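PDB 2IQI: hypothetical protein XCC0632 from Xanthomonas campestris pv. campestris, which is of unknown function but is probably the auxiliary lipoprotein component of an ABC-type transport system. Local coordinates for residues 41-46 with 68-73; 107-112 with 121-126; 28-33 with 99-104. All blocks are in the same frame, centred on the assembly; numbering follows the deposited sequence.

Contact 1: 41-46 with 68-73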
ATOM      1  N   ARG A  41      15.249  -3.664   3.192  1.00 46.65           N
ATOM      2  CA  ARG A  41      15.109  -5.089   3.534  1.00 48.47           C
ATOM      3  C   ARG A  41      14.278  -5.372   4.779  1.00 47.99           C
ATOM      4  O   ARG A  41      13.595  -6.382   4.857  1.00 47.65           O
ATOM      5  CB  ARG A  41      16.472  -5.761   3.654  1.00 49.35           C
ATOM      6  CG  ARG A  41      16.735  -6.714   2.518  1.00 55.70           C
ATOM      7  CD  ARG A  41      18.205  -7.071   2.422  1.00 66.12           C
ATOM      8  NE  ARG A  41      18.505  -7.448   1.037  1.00 75.23           N
ATOM      9  CZ  ARG A  41      19.537  -8.197   0.644  1.00 78.29           C
ATOM     10  NH1 ARG A  41      20.403  -8.676   1.538  1.00 79.80           N
ATOM     11  NH2 ARG A  41      19.693  -8.472  -0.651  1.00 78.84           N
ATOM     12  N   ILE A  42      14.355  -4.462   5.740  1.00 48.24           N
ATOM     13  CA  ILE A  42      13.619  -4.556   6.978  1.00 49.00           C
ATOM     14  C   ILE A  42      12.068  -4.494   6.775  1.00 49.83           C
ATOM     15  O   ILE A  42      11.312  -5.134   7.517  1.00 49.52           O
ATOM     16  CB  ILE A  42      14.169  -3.501   7.973  1.00 48.82           C
ATOM     17  CG1 ILE A  42      13.751  -3.798   9.418  1.00 49.44           C
ATOM     18  CG2 ILE A  42      13.814  -2.054   7.540  1.00 48.96           C
ATOM     19  CD1 ILE A  42      14.742  -3.226  10.469  1.00 49.03           C
ATOM     20  N   ILE A  43      11.612  -3.745   5.767  1.00 50.68           N
ATOM     21  CA  ILE A  43      10.190  -3.642   5.446  1.00 51.82           C
ATOM     22  C   ILE A  43       9.800  -4.822   4.572  1.00 52.86           C
ATOM     23  O   ILE A  43       8.713  -5.396   4.686  1.00 52.91           O
ATOM     24  CB  ILE A  43       9.908  -2.374   4.623  1.00 51.93           C
ATOM     25  CG1 ILE A  43      10.010  -1.116   5.491  1.00 51.20           C
ATOM     26  CG2 ILE A  43       8.539  -2.451   3.942  1.00 51.83           C
ATOM     27  CD1 ILE A  43       9.691   0.145   4.710  1.00 49.31           C
ATOM     28  N   ASP A  44      10.721  -5.168   3.689  1.00 54.01           N
ATOM     29  CA  ASP A  44      10.508  -6.167   2.669  1.00 54.99           C
ATOM     30  C   ASP A  44      10.825  -7.560   3.191  1.00 55.63           C
ATOM     31  O   ASP A  44      11.435  -8.371   2.485  1.00 56.13           O
ATOM     32  CB  ASP A  44      11.435  -5.838   1.503  1.00 55.44           C
ATOM     33  CG  ASP A  44      10.983  -6.442   0.216  1.00 56.18           C
ATOM     34  OD1 ASP A  44       9.801  -6.853   0.131  1.00 56.64           O
ATOM     35  OD2 ASP A  44      11.830  -6.511  -0.698  1.00 58.80           O
ATOM     36  N   SER A  45      10.464  -7.821   4.444  1.00 55.58           N
ATOM     37  CA  SER A  45      10.603  -9.127   5.014  1.00 55.64           C
ATOM     38  C   SER A  45       9.184  -9.619   5.351  1.00 55.47           C
ATOM     39  O   SER A  45       8.224  -8.838   5.310  1.00 55.45           O
ATOM     40  CB  SER A  45      11.475  -9.043   6.254  1.00 55.92           C
ATOM     41  OG  SER A  45      10.678  -8.832   7.414  1.00 59.14           O
ATOM     42  N   PRO A  46       9.014 -10.925   5.609  1.00 55.12           N
ATOM     43  CA  PRO A  46       7.738 -11.308   6.211  1.00 54.64           C
ATOM     44  C   PRO A  46       7.608 -10.934   7.712  1.00 54.05           C
ATOM     45  O   PRO A  46       6.576 -11.230   8.357  1.00 53.97           O
ATOM     46  CB  PRO A  46       7.672 -12.828   5.971  1.00 54.29           C
ATOM     47  CG  PRO A  46       9.088 -13.256   5.907  1.00 54.93           C
ATOM     48  CD  PRO A  46       9.851 -12.097   5.290  1.00 55.35           C
ATOM     49  N   PRO A  68       5.851 -11.088   2.164  1.00 41.87           N
ATOM     50  CA  PRO A  68       6.518  -9.845   2.547  1.00 40.83           C
ATOM     51  C   PRO A  68       5.622  -8.645   2.286  1.00 40.69           C
ATOM     52  O   PRO A  68       4.706  -8.713   1.457  1.00 40.48           O
ATOM     53  CB  PRO A  68       7.729  -9.795   1.626  1.00 41.00           C
ATOM     54  CG  PRO A  68       7.881 -11.165   1.082  1.00 41.45           C
ATOM     55  CD  PRO A  68       6.545 -11.783   1.058  1.00 41.15           C
ATOM     56  N   ALA A  69       5.896  -7.551   2.992  1.00 40.92           N
ATOM     57  CA  ALA A  69       4.987  -6.415   3.082  1.00 40.54           C
ATOM     58  C   ALA A  69       4.789  -5.701   1.748  1.00 40.73           C
ATOM     59  O   ALA A  69       3.670  -5.335   1.392  1.00 41.13           O
ATOM     60  CB  ALA A  69       5.446  -5.467   4.141  1.00 40.38           C
ATOM     61  N   THR A  70       5.863  -5.544   0.998  1.00 40.67           N
ATOM     62  CA  THR A  70       5.790  -5.064  -0.382  1.00 40.72           C
ATOM     63  C   THR A  70       4.921  -5.937  -1.261  1.00 40.89           C
ATOM     64  O   THR A  70       4.234  -5.417  -2.116  1.00 42.11           O
ATOM     65  CB  THR A  70       7.180  -5.006  -1.024  1.00 40.70           C
ATOM     66  OG1 THR A  70       7.742  -6.315  -1.008  1.00 40.19           O
ATOM     67  CG2 THR A  70       8.088  -4.126  -0.200  1.00 40.90           C
ATOM     68  N   ASP A  71       4.942  -7.254  -1.083  1.00 41.10           N
ATOM     69  CA  ASP A  71       4.079  -8.114  -1.900  1.00 41.60           C
ATOM     70  C   ASP A  71       2.596  -8.027  -1.497  1.00 41.68           C
ATOM     71  O   ASP A  71       1.725  -8.215  -2.373  1.00 41.44           O
ATOM     72  CB  ASP A  71       4.531  -9.589  -1.890  1.00 42.10           C
ATOM     73  CG  ASP A  71       5.952  -9.807  -2.480  1.00 45.07           C
ATOM     74  OD1 ASP A  71       6.517  -8.920  -3.181  1.00 47.89           O
ATOM     75  OD2 ASP A  71       6.513 -10.900  -2.231  1.00 47.64           O
ATOM     76  N   MET A  72       2.308  -7.816  -0.188  1.00 41.18           N
ATOM     77  CA  MET A  72       0.910  -7.657   0.287  1.00 40.49           C
ATOM     78  C   MET A  72       0.399  -6.381  -0.389  1.00 40.24           C
ATOM     79  O   MET A  72      -0.755  -6.311  -0.841  1.00 39.48           O
ATOM     80  CB  MET A  72       0.770  -7.483   1.826  1.00 40.50           C
ATOM     81  CG  MET A  72       1.373  -8.541   2.764  1.00 40.51           C
ATOM     82  SD  MET A  72       1.146  -8.155   4.553  1.00 39.66           S
ATOM     83  CE  MET A  72      -0.613  -8.266   4.563  1.00 35.20           C
ATOM     84  N   LEU A  73       1.297  -5.386  -0.453  1.00 39.44           N
ATOM     85  CA  LEU A  73       1.007  -4.117  -1.065  1.00 39.52           C
ATOM     86  C   LEU A  73       0.869  -4.204  -2.600  1.00 39.09           C
ATOM     87  O   LEU A  73      -0.085  -3.698  -3.191  1.00 38.40           O
ATOM     88  CB  LEU A  73       1.996  -3.044  -0.630  1.00 39.69           C
ATOM     89  CG  LEU A  73       1.478  -1.707  -1.172  1.00 41.32           C
ATOM     90  CD1 LEU A  73       0.581  -1.014  -0.162  1.00 39.01           C
ATOM     91  CD2 LEU A  73       2.639  -0.821  -1.648  1.00 42.77           C
TER

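Contact 2: 107-112 with 121-126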
ATOM      1  N   VAL A 107       7.991   2.186  -0.560  1.00 39.16           N
ATOM      2  CA  VAL A 107       7.436   2.027   0.796  1.00 38.89           C
ATOM      3  C   VAL A 107       8.438   2.520   1.853  1.00 38.80           C
ATOM      4  O   VAL A 107       9.596   2.068   1.867  1.00 38.77           O
ATOM      5  CB  VAL A 107       7.074   0.580   1.084  1.00 38.84           C
ATOM      6  CG1 VAL A 107       6.598   0.430   2.510  1.00 38.08           C
ATOM      7  CG2 VAL A 107       5.999   0.113   0.117  1.00 39.34           C
ATOM      8  N   ARG A 108       8.000   3.459   2.701  1.00 38.06           N
ATOM      9  CA  ARG A 108       8.904   4.155   3.631  1.00 37.47           C
ATOM     10  C   ARG A 108       8.791   3.606   5.041  1.00 37.25           C
ATOM     11  O   ARG A 108       9.793   3.409   5.721  1.00 36.79           O
ATOM     12  CB  ARG A 108       8.619   5.645   3.643  1.00 37.06           C
ATOM     13  CG  ARG A 108       8.792   6.329   2.293  1.00 37.90           C
ATOM     14  CD  ARG A 108       8.349   7.753   2.445  1.00 36.69           C
ATOM     15  NE  ARG A 108       8.643   8.609   1.306  1.00 36.71           N
ATOM     16  CZ  ARG A 108       8.334   9.917   1.253  1.00 37.48           C
ATOM     17  NH1 ARG A 108       7.710  10.497   2.286  1.00 36.23           N
ATOM     18  NH2 ARG A 108       8.666  10.665   0.180  1.00 35.13           N
ATOM     19  N   ARG A 109       7.554   3.368   5.469  1.00 37.61           N
ATOM     20  CA  ARG A 109       7.271   2.794   6.766  1.00 37.69           C
ATOM     21  C   ARG A 109       6.185   1.757   6.623  1.00 38.35           C
ATOM     22  O   ARG A 109       5.190   1.979   5.910  1.00 38.60           O
ATOM     23  CB  ARG A 109       6.906   3.888   7.774  1.00 37.59           C
ATOM     24  CG  ARG A 109       8.161   4.719   8.176  1.00 37.03           C
ATOM     25  CD  ARG A 109       7.920   5.523   9.368  1.00 36.79           C
ATOM     26  NE  ARG A 109       6.779   6.405   9.163  1.00 37.48           N
ATOM     27  CZ  ARG A 109       5.833   6.613  10.076  1.00 37.60           C
ATOM     28  NH1 ARG A 109       5.885   5.986  11.257  1.00 41.26           N
ATOM     29  NH2 ARG A 109       4.830   7.427   9.816  1.00 33.84           N
ATOM     30  N   PHE A 110       6.427   0.597   7.233  1.00 38.42           N
ATOM     31  CA  PHE A 110       5.433  -0.467   7.378  1.00 38.49           C
ATOM     32  C   PHE A 110       5.593  -1.051   8.809  1.00 39.53           C
ATOM     33  O   PHE A 110       6.358  -2.013   9.050  1.00 39.67           O
ATOM     34  CB  PHE A 110       5.646  -1.536   6.316  1.00 37.60           C
ATOM     35  CG  PHE A 110       4.411  -2.305   5.986  1.00 36.56           C
ATOM     36  CD1 PHE A 110       3.992  -3.348   6.794  1.00 35.44           C
ATOM     37  CD2 PHE A 110       3.657  -1.983   4.865  1.00 35.79           C
ATOM     38  CE1 PHE A 110       2.839  -4.040   6.493  1.00 33.16           C
ATOM     39  CE2 PHE A 110       2.523  -2.676   4.550  1.00 34.19           C
ATOM     40  CZ  PHE A 110       2.103  -3.696   5.372  1.00 35.54           C
ATOM     41  N   GLU A 111       4.909  -0.448   9.776  1.00 39.54           N
ATOM     42  CA  GLU A 111       5.269  -0.716  11.157  1.00 40.48           C
ATOM     43  C   GLU A 111       4.135  -0.508  12.143  1.00 39.93           C
ATOM     44  O   GLU A 111       3.236   0.298  11.924  1.00 39.87           O
ATOM     45  CB  GLU A 111       6.473   0.137  11.554  1.00 39.35           C
ATOM     46  CG  GLU A 111       6.177   1.645  11.507  1.00 42.27           C
ATOM     47  CD  GLU A 111       7.424   2.513  11.663  1.00 43.45           C
ATOM     48  OE1 GLU A 111       7.533   3.205  12.696  1.00 47.71           O
ATOM     49  OE2 GLU A 111       8.303   2.498  10.767  1.00 48.12           O
ATOM     50  N   SER A 112       4.190  -1.259  13.233  1.00 40.05           N
ATOM     51  CA  SER A 112       3.370  -0.975  14.396  1.00 40.45           C
ATOM     52  C   SER A 112       4.035   0.126  15.204  1.00 40.72           C
ATOM     53  O   SER A 112       5.110  -0.065  15.734  1.00 40.85           O
ATOM     54  CB  SER A 112       3.244  -2.219  15.229  1.00 39.83           C
ATOM     55  OG  SER A 112       2.322  -1.999  16.239  1.00 41.23           O
ATOM     56  N   ALA A 121      -0.106   2.232  16.581  1.00 38.78           N
ATOM     57  CA  ALA A 121      -0.879   2.415  15.353  1.00 37.58           C
ATOM     58  C   ALA A 121      -0.188   1.671  14.206  1.00 36.60           C
ATOM     59  O   ALA A 121       1.019   1.820  14.003  1.00 35.52           O
ATOM     60  CB  ALA A 121      -1.026   3.888  15.030  1.00 36.26           C
ATOM     61  N   ALA A 122      -0.953   0.859  13.474  1.00 36.00           N
ATOM     62  CA  ALA A 122      -0.422   0.252  12.249  1.00 36.12           C
ATOM     63  C   ALA A 122      -0.261   1.359  11.227  1.00 35.21           C
ATOM     64  O   ALA A 122      -1.217   2.032  10.905  1.00 35.55           O
ATOM     65  CB  ALA A 122      -1.336  -0.809  11.730  1.00 36.64           C
ATOM     66  N   THR A 123       0.959   1.526  10.743  1.00 34.11           N
ATOM     67  CA  THR A 123       1.362   2.679  10.014  1.00 33.47           C
ATOM     68  C   THR A 123       2.005   2.307   8.682  1.00 33.55           C
ATOM     69  O   THR A 123       2.997   1.557   8.632  1.00 34.17           O
ATOM     70  CB  THR A 123       2.353   3.491  10.869  1.00 33.65           C
ATOM     71  OG1 THR A 123       1.679   3.934  12.048  1.00 34.69           O
ATOM     72  CG2 THR A 123       2.910   4.710  10.113  1.00 32.52           C
ATOM     73  N   ILE A 124       1.454   2.850   7.603  1.00 32.49           N
ATOM     74  CA  ILE A 124       2.033   2.673   6.312  1.00 31.50           C
ATOM     75  C   ILE A 124       2.291   4.040   5.784  1.00 32.31           C
ATOM     76  O   ILE A 124       1.398   4.874   5.750  1.00 32.91           O
ATOM     77  CB  ILE A 124       1.115   1.860   5.374  1.00 31.23           C
ATOM     78  CG1 ILE A 124       0.775   0.505   5.997  1.00 29.30           C
ATOM     79  CG2 ILE A 124       1.832   1.534   4.125  1.00 31.27           C
ATOM     80  CD1 ILE A 124      -0.138  -0.317   5.198  1.00 28.34           C
ATOM     81  N   GLU A 125       3.536   4.296   5.409  1.00 33.24           N
ATOM     82  CA  GLU A 125       3.883   5.487   4.669  1.00 33.83           C
ATOM     83  C   GLU A 125       4.599   5.083   3.397  1.00 33.65           C
ATOM     84  O   GLU A 125       5.560   4.287   3.448  1.00 33.27           O
ATOM     85  CB  GLU A 125       4.720   6.423   5.506  1.00 33.07           C
ATOM     86  CG  GLU A 125       5.434   7.500   4.683  1.00 35.99           C
ATOM     87  CD  GLU A 125       6.288   8.445   5.552  1.00 37.66           C
ATOM     88  OE1 GLU A 125       6.309   8.260   6.811  1.00 42.65           O
ATOM     89  OE2 GLU A 125       6.914   9.388   4.979  1.00 41.23           O
ATOM     90  N   LEU A 126       4.121   5.621   2.267  1.00 33.95           N
ATOM     91  CA  LEU A 126       4.657   5.291   0.941  1.00 34.72           C
ATOM     92  C   LEU A 126       4.551   6.447  -0.095  1.00 36.48           C
ATOM     93  O   LEU A 126       3.734   7.382   0.075  1.00 37.20           O
ATOM     94  CB  LEU A 126       4.043   4.004   0.413  1.00 33.02           C
ATOM     95  CG  LEU A 126       2.521   4.006   0.200  1.00 33.31           C
ATOM     96  CD1 LEU A 126       2.151   4.673  -1.145  1.00 28.70           C
ATOM     97  CD2 LEU A 126       1.827   2.589   0.388  1.00 27.17           C
TER

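Contact 3: 28-33 with 99-104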
ATOM      1  N   VAL A  28     -11.614   4.319 -17.290  1.00 47.64           N
ATOM      2  CA  VAL A  28     -10.572   4.707 -18.232  1.00 47.96           C
ATOM      3  C   VAL A  28     -10.389   3.671 -19.340  1.00 48.44           C
ATOM      4  O   VAL A  28     -11.081   2.655 -19.368  1.00 49.14           O
ATOM      5  CB  VAL A  28      -9.203   4.988 -17.552  1.00 47.97           C
ATOM      6  CG1 VAL A  28      -9.337   6.039 -16.435  1.00 47.32           C
ATOM      7  CG2 VAL A  28      -8.581   3.709 -17.058  1.00 46.79           C
ATOM      8  N   SER A  29      -9.462   3.931 -20.257  1.00 48.48           N
ATOM      9  CA  SER A  29      -9.121   2.940 -21.279  1.00 48.49           C
ATOM     10  C   SER A  29      -7.608   2.889 -21.601  1.00 48.46           C
ATOM     11  O   SER A  29      -7.196   2.162 -22.518  1.00 47.50           O
ATOM     12  CB  SER A  29      -9.910   3.199 -22.547  1.00 48.39           C
ATOM     13  OG  SER A  29      -9.282   4.253 -23.241  1.00 49.72           O
ATOM     14  N   TRP A  30      -6.793   3.666 -20.865  1.00 48.32           N
ATOM     15  CA  TRP A  30      -5.346   3.458 -20.892  1.00 48.24           C
ATOM     16  C   TRP A  30      -4.994   2.188 -20.069  1.00 48.61           C
ATOM     17  O   TRP A  30      -5.894   1.512 -19.496  1.00 47.97           O
ATOM     18  CB  TRP A  30      -4.569   4.706 -20.456  1.00 48.55           C
ATOM     19  CG  TRP A  30      -5.162   5.396 -19.276  1.00 49.47           C
ATOM     20  CD1 TRP A  30      -6.077   6.384 -19.296  1.00 50.21           C
ATOM     21  CD2 TRP A  30      -4.892   5.128 -17.896  1.00 50.64           C
ATOM     22  NE1 TRP A  30      -6.395   6.767 -18.021  1.00 49.85           N
ATOM     23  CE2 TRP A  30      -5.688   6.002 -17.139  1.00 50.22           C
ATOM     24  CE3 TRP A  30      -4.055   4.222 -17.221  1.00 51.30           C
ATOM     25  CZ2 TRP A  30      -5.665   6.023 -15.730  1.00 50.71           C
ATOM     26  CZ3 TRP A  30      -4.038   4.237 -15.809  1.00 50.48           C
ATOM     27  CH2 TRP A  30      -4.832   5.140 -15.087  1.00 49.63           C
ATOM     28  N   GLN A  31      -3.706   1.837 -20.050  1.00 48.08           N
ATOM     29  CA  GLN A  31      -3.294   0.550 -19.550  1.00 47.68           C
ATOM     30  C   GLN A  31      -2.240   0.775 -18.528  1.00 46.90           C
ATOM     31  O   GLN A  31      -1.377   1.647 -18.728  1.00 46.83           O
ATOM     32  CB  GLN A  31      -2.758  -0.318 -20.667  1.00 48.12           C
ATOM     33  CG  GLN A  31      -3.827  -0.690 -21.687  1.00 52.34           C
ATOM     34  CD  GLN A  31      -3.462  -1.909 -22.539  1.00 57.49           C
ATOM     35  OE1 GLN A  31      -4.360  -2.556 -23.115  1.00 60.62           O
ATOM     36  NE2 GLN A  31      -2.148  -2.246 -22.606  1.00 54.89           N
ATOM     37  N   LEU A  32      -2.317  -0.008 -17.436  1.00 45.25           N
ATOM     38  CA  LEU A  32      -1.521   0.238 -16.260  1.00 43.79           C
ATOM     39  C   LEU A  32      -0.592  -0.902 -15.919  1.00 43.90           C
ATOM     40  O   LEU A  32      -0.998  -2.068 -15.783  1.00 43.49           O
ATOM     41  CB  LEU A  32      -2.408   0.590 -15.052  1.00 43.80           C
ATOM     42  CG  LEU A  32      -1.743   1.006 -13.717  1.00 43.20           C
ATOM     43  CD1 LEU A  32      -0.870   2.254 -13.841  1.00 42.30           C
ATOM     44  CD2 LEU A  32      -2.771   1.204 -12.628  1.00 42.55           C
ATOM     45  N   LEU A  33       0.670  -0.548 -15.769  1.00 43.45           N
ATOM     46  CA  LEU A  33       1.640  -1.487 -15.267  1.00 43.90           C
ATOM     47  C   LEU A  33       1.930  -1.117 -13.803  1.00 44.08           C
ATOM     48  O   LEU A  33       2.374   0.012 -13.537  1.00 45.33           O
ATOM     49  CB  LEU A  33       2.933  -1.483 -16.110  1.00 43.25           C
ATOM     50  CG  LEU A  33       4.094  -2.168 -15.364  1.00 44.44           C
ATOM     51  CD1 LEU A  33       3.852  -3.647 -15.325  1.00 42.91           C
ATOM     52  CD2 LEU A  33       5.493  -1.857 -15.909  1.00 43.41           C
ATOM     53  N   SER A  99       1.604  -1.291 -22.407  1.00 50.83           N
ATOM     54  CA  SER A  99       1.206  -0.366 -21.315  1.00 51.48           C
ATOM     55  C   SER A  99       1.461   1.173 -21.514  1.00 51.13           C
ATOM     56  O   SER A  99       2.572   1.597 -21.877  1.00 50.66           O
ATOM     57  CB  SER A  99       1.813  -0.815 -19.970  1.00 51.51           C
ATOM     58  OG  SER A  99       3.127  -0.273 -19.791  1.00 52.62           O
ATOM     59  N   ASP A 100       0.432   1.987 -21.222  1.00 50.70           N
ATOM     60  CA  ASP A 100       0.510   3.467 -21.238  1.00 49.99           C
ATOM     61  C   ASP A 100       1.150   4.115 -19.989  1.00 49.38           C
ATOM     62  O   ASP A 100       2.040   4.948 -20.100  1.00 49.73           O
ATOM     63  CB  ASP A 100      -0.881   4.052 -21.436  1.00 50.47           C
ATOM     64  CG  ASP A 100      -1.611   3.449 -22.620  1.00 50.84           C
ATOM     65  OD1 ASP A 100      -1.350   3.896 -23.750  1.00 52.03           O
ATOM     66  OD2 ASP A 100      -2.461   2.554 -22.422  1.00 51.87           O
ATOM     67  N   TYR A 101       0.696   3.742 -18.796  1.00 49.08           N
ATOM     68  CA  TYR A 101       1.257   4.297 -17.536  1.00 47.98           C
ATOM     69  C   TYR A 101       1.891   3.233 -16.676  1.00 47.29           C
ATOM     70  O   TYR A 101       1.510   2.065 -16.763  1.00 47.18           O
ATOM     71  CB  TYR A 101       0.186   5.029 -16.724  1.00 47.40           C
ATOM     72  CG  TYR A 101      -0.340   6.243 -17.439  1.00 47.40           C
ATOM     73  CD1 TYR A 101       0.315   7.477 -17.336  1.00 47.72           C
ATOM     74  CD2 TYR A 101      -1.478   6.158 -18.256  1.00 47.05           C
ATOM     75  CE1 TYR A 101      -0.159   8.612 -18.018  1.00 47.54           C
ATOM     76  CE2 TYR A 101      -1.959   7.283 -18.941  1.00 47.09           C
ATOM     77  CZ  TYR A 101      -1.290   8.496 -18.813  1.00 47.06           C
ATOM     78  OH  TYR A 101      -1.761   9.588 -19.458  1.00 47.83           O
ATOM     79  N   LYS A 102       2.837   3.652 -15.835  1.00 46.60           N
ATOM     80  CA  LYS A 102       3.496   2.773 -14.869  1.00 46.12           C
ATOM     81  C   LYS A 102       3.337   3.366 -13.466  1.00 44.49           C
ATOM     82  O   LYS A 102       3.704   4.521 -13.238  1.00 43.52           O
ATOM     83  CB  LYS A 102       4.978   2.604 -15.230  1.00 46.33           C
ATOM     84  CG  LYS A 102       5.842   1.876 -14.178  1.00 48.95           C
ATOM     85  CD  LYS A 102       7.327   2.342 -14.224  1.00 48.30           C
ATOM     86  CE  LYS A 102       8.295   1.143 -14.010  1.00 52.73           C
ATOM     87  NZ  LYS A 102       9.747   1.530 -13.862  1.00 52.24           N
ATOM     88  N   LEU A 103       2.775   2.572 -12.541  1.00 43.37           N
ATOM     89  CA  LEU A 103       2.638   2.960 -11.115  1.00 41.46           C
ATOM     90  C   LEU A 103       3.774   2.391 -10.300  1.00 41.24           C
ATOM     91  O   LEU A 103       3.844   1.163 -10.091  1.00 40.92           O
ATOM     92  CB  LEU A 103       1.322   2.470 -10.531  1.00 40.75           C
ATOM     93  CG  LEU A 103       1.084   2.690  -9.044  1.00 39.01           C
ATOM     94  CD1 LEU A 103       1.077   4.143  -8.668  1.00 37.71           C
ATOM     95  CD2 LEU A 103      -0.229   2.056  -8.661  1.00 37.67           C
ATOM     96  N   ALA A 104       4.652   3.283  -9.835  1.00 40.12           N
ATOM     97  CA  ALA A 104       5.779   2.881  -8.994  1.00 39.60           C
ATOM     98  C   ALA A 104       5.662   3.356  -7.522  1.00 39.40           C
ATOM     99  O   ALA A 104       5.574   4.555  -7.238  1.00 39.90           O
ATOM    100  CB  ALA A 104       7.081   3.365  -9.610  1.00 39.49           C
TER

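Contact 1: 41-46 with 68-73
The loop between strands 31-34 and 49-51 packs here against the N-terminal end of helix 69-82. P68 sits at the N-cap position of that helix. Its CA lies 3.4 Å from the carbonyl O of S45, as a CA-H...O contact. P68 CB also lies beside this oxygen and beside D44 OD1. The CA atoms of P46 and P68 are 4.1 Å apart, so the two proline backbones run close to each other.

A69 opens the helix and is buried. Its methyl CB sits 3.3 Å from the carbonyl O of I43. The CG2 branch of I43 meets the same methyl more loosely, at 4.3 Å. The side chain of I43 continues toward V107 and F110 of strand 101-110, so it lies between the helix start and the sheet.

T70 makes the one hydrogen bond between the segments. Its chi1 of 60° puts OG1 in the crowded position between the backbone N and the carbonyl carbon. D44 swings CG anti to its own backbone N (chi1 -158°), and the two side chains cross at about a right angle. The hydroxyl OG1 of T70 donates to D44 OD1 at 2.4 Å and meets the oxygen from above the carboxylate plane, 37° out of it. The first turn of the helix would probably help to stabilise the negative charge of D44.

D71 adds a like charge nearby, which may work slightly against that stabilisation. The two carboxylates are not in contact: D71 OD1 lies 5.1 Å from D44 OD1.

Contact 2: 107-112 with 121-126
Backbone hydrogen bonds join strands 101-110 and 121-132 as antiparallel neighbours. R109 and E125 form a hydrogen-bonded pair, with E125 N donating to R109 O at 2.9 Å. E111 and T123 form the next such pair. There T123 N lies nearly on the C=O axis of E111, though its N-H is bent at 144°. The carbonyl O of E125 is gripped twice: R108 N reaches it at 2.7 Å and R109 N at 3.0 Å.

Salt bridges tie both arginines to the E125 carboxylate, which is carried out on an extended chain. R108, extended from CG to NE, brings NH1 within 3.0 Å of E125 OE2. R109 bends at chi3 (-57°) and offers NE to E125 OE1, also at 3.0 Å. Both oxygens use their anti lone pairs, and each lies in the plane of its guanidinium. The R109 guanidinium is turned 85° from the carboxylate plane. Two positive groups on one carboxylate probably keep E125 ionised. E111 OE1 joins the network through R109 NH1, but its stronger partner is R51.

Packing adds to both faces. The methyl CG2 of T123 covers one face of the R109 guanidinium, 3.3 Å from its NH2. On the other face of the sheet the contact is apolar: F110 and I124 lie side by side, F110 CE2 and I124 CD1 being 3.6 Å apart. The F110 ring also meets F162 of helix 155-185, and A69 touches it from helix 69-82.

The register slips by one residue between V107 and R109. R108 and R109 both face E125, which makes this a classic beta bulge in an antiparallel sheet.

Contact 3: 28-33 with 99-104
The tight part is formed by W30, L32, Y101 and L103, all buried. W30 and Y101 make a T-shaped pair, the edge of Y101 turned to the face of W30 with the planes at 74°. Y101 CD2 comes within 3.4 Å of W30 CE3, while V28 CG2 lies over the opposite indole face. Helix 155-185 anchors both polar ends: W30 NE1 bonds to Q182 and Y101 OH to D184. L32 CD1 touches both Y101 CB (4.1 Å) and L103 CB (4.0 Å).

The looser side is more open to solvent. Q31 and S99 are exposed, and L33 CD2 lies only loosely alongside K102 CG. The end of the K102 side chain leads away. D100 OD2 takes a weak, bent bond from Q31 N at 2.8 Å. The stretch just before S99, residues 94-98, is not modelled.

Straight backbone bonds join the two sides. Y101 N reaches Q31 O at 2.9 Å, L33 N meets Y101 O, and L103 N meets L33 O. L33 thus bonds on both sides of its residue to Y101 and L103, the pattern of neighbouring parallel strands in a mixed sheet with helices packed on one face.

In the fold
Contacts 2 and 3 share strand 101-110 and lie on opposite sides of the chain's centre, with their own centres about 26 Å apart. Contact 3 pairs the start of this strand in parallel, and contact 2 pairs its end antiparallel. Contact 1 lies about 11 Å from contact 2, centre to centre, and touches it. I43 CD1 packs 3.4 Å from R108 O, near the bulge, and L73 CD1 lies 3.9 Å from L126 CD2. Contacts 1 and 3 do not touch; their nearest atoms are about 8 Å apart. In sequence, contact 1 is nested inside the loop that contact 3 closes. Contact 1 sets loop 41-46 against the start of helix 69-82; contacts 2 and 3 pair strands of the mixed sheet.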